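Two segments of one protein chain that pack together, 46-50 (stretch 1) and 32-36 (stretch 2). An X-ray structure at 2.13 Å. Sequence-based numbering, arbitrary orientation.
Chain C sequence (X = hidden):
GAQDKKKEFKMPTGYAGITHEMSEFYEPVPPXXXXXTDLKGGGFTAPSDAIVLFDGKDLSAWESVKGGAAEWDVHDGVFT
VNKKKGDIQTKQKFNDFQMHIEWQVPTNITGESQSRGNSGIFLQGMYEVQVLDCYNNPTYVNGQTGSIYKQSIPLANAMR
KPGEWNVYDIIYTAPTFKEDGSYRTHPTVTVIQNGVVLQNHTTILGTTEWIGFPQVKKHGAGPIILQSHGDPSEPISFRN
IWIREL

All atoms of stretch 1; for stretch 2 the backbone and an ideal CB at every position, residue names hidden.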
# COMPACT_ATOMS: atom_id res chain seq x y z
N ALA C 46 -17.75 17.16 -17.98
CA ALA C 46 -18.03 16.99 -16.56
C ALA C 46 -19.26 16.11 -16.29
O ALA C 46 -20.30 16.31 -16.90
CB ALA C 46 -18.22 18.34 -15.89
N PRO C 47 -19.13 15.12 -15.39
CA PRO C 47 -20.30 14.39 -14.92
C PRO C 47 -21.15 15.26 -14.01
O PRO C 47 -20.70 16.32 -13.58
CB PRO C 47 -19.72 13.20 -14.15
CG PRO C 47 -18.32 13.57 -13.84
CD PRO C 47 -17.87 14.59 -14.83
N SER C 48 -22.38 14.80 -13.72
CA SER C 48 -23.39 15.63 -13.06
C SER C 48 -23.02 16.06 -11.64
O SER C 48 -23.46 17.11 -11.19
CB SER C 48 -24.73 14.90 -13.03
OG SER C 48 -24.61 13.67 -12.33
N ASP C 49 -22.19 15.28 -10.96
CA ASP C 49 -21.76 15.61 -9.59
C ASP C 49 -20.40 16.33 -9.54
O ASP C 49 -19.87 16.57 -8.46
CB ASP C 49 -21.71 14.34 -8.73
CG ASP C 49 -20.58 13.40 -9.12
OD1 ASP C 49 -20.06 13.49 -10.26
OD2 ASP C 49 -20.22 12.55 -8.29
N ALA C 50 -19.83 16.66 -10.69
CA ALA C 50 -18.53 17.32 -10.72
C ALA C 50 -18.67 18.83 -10.57
O ALA C 50 -19.68 19.41 -10.98
CB ALA C 50 -17.80 17.00 -12.02
N UNK C 32 -26.18 7.76 -8.08
CA UNK C 32 -26.38 7.83 -9.51
C UNK C 32 -25.77 9.12 -10.04
O UNK C 32 -26.12 10.21 -9.59
CB UNK C 32 -27.87 7.74 -9.86
N UNK C 33 -24.86 8.98 -11.00
CA UNK C 33 -24.20 10.11 -11.65
C UNK C 33 -24.47 10.03 -13.13
O UNK C 33 -24.33 8.97 -13.74
CB UNK C 33 -22.70 10.12 -11.37
N UNK C 34 -24.91 11.14 -13.72
CA UNK C 34 -25.04 11.22 -15.17
C UNK C 34 -23.70 11.66 -15.71
O UNK C 34 -23.26 12.78 -15.45
CB UNK C 34 -26.16 12.18 -15.59
N UNK C 35 -23.01 10.77 -16.45
CA UNK C 35 -21.69 11.12 -16.94
C UNK C 35 -21.76 12.17 -18.05
O UNK C 35 -22.81 12.37 -18.64
CB UNK C 35 -20.97 9.87 -17.44
N UNK C 36 -20.64 12.84 -18.31
CA UNK C 36 -20.55 13.79 -19.41
C UNK C 36 -20.44 13.09 -20.76
O UNK C 36 -20.57 11.86 -20.83
CB UNK C 36 -19.35 14.72 -19.21

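Two loop segments run nearly antiparallel here, their end-to-end directions 166° apart, and neither forms a regular helix or strand. Stretch 1 turns through a type I beta turn from Pro 47 to Ala 50, closed by Ala 50 N to Pro 47 O at 3.0 Å, and the start of that turn lies against stretch 2.

Position 32 asks little. Its CA-to-CB bond points away, and nothing of stretch 1 lies within 5.5 Å of the ideal CB, so this contact leaves the choice open. Val 32 makes no contact here.

Position 33 points toward stretch 1. Its ideal CB lies 4.1 Å from Ser 48 OG, 4.4 Å from Asp 49 OD1 and 5.1 Å from Pro 47 CB, a site with Ser 48 OG beside its base and, farther out, the ring of Pro 47 and the carboxylate of Asp 49. The extended backbone (-122/130) suits a beta-branched residue; valine, isoleucine or threonine would all be reasonable, and an acid would meet the carboxylate of Asp 49. Val 33 fills it with chi1 in t. Its CG1 packs on Pro 47 CB at 3.6 Å, and both methyls lie beside the carboxylate of Asp 49, Val 33 CG1 3.6 Å from Asp 49 OD1 and Val 33 CG2 3.6 Å from Asp 49 OD2; both oxygens are hydrogen-bonded elsewhere in the structure.

At position 34 the backbone does the main work. Ser 48 N donates to the carbonyl O of 34 at 2.8 Å, and the N of 34 donates to Ser 48 OG at 2.9 Å, so one serine, with chi1 in p, clasps the peptide groups on both sides of this CA. Proline could not give that NH donor. CA-to-CB points sideways, with the ideal CB 3.9 Å from Ser 48 OG, a comfortable contact that leaves many side chains possible; a hydroxyl is one way to use the polar surroundings. Thr 34 has chi1 in m, and its OG1 hydrogen-bonds at 2.8 Å to a water that also makes a weak bond to Ser 48 OG at 3.4 Å.

Position 35 points away, and its N is asked for no hydrogen bond by stretch 1. Phi of -71° admits proline among many others. Pro 35 adds a light contact through its backbone, CA to Pro 47 CB at 4.0 Å.

At position 36 a side chain would start toward stretch 1, and the ideal CB would clash with Ala 46 O at 3.0 Å. Phi/psi of -76/-172 does not itself demand glycine; the close carbonyl favors it. Gly 36 brings its CA to 3.6 Å from Ala 46 O.

Stretch 2 (32-36) VVTPG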
# COMPACT_ATOMS: atom_id res chain seq x y z
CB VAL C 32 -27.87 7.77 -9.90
CG1 VAL C 32 -28.04 7.88 -11.41
CG2 VAL C 32 -28.50 6.48 -9.39
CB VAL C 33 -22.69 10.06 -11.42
CG1 VAL C 33 -21.99 11.12 -12.25
CG2 VAL C 33 -22.38 10.24 -9.94
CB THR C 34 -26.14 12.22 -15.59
OG1 THR C 34 -27.37 11.86 -14.97
CG2 THR C 34 -26.32 12.22 -17.11
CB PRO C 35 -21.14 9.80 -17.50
CG PRO C 35 -22.34 9.01 -17.84
CD PRO C 35 -23.42 9.42 -16.88
O HOH W 1 -27.90 12.77 -12.40
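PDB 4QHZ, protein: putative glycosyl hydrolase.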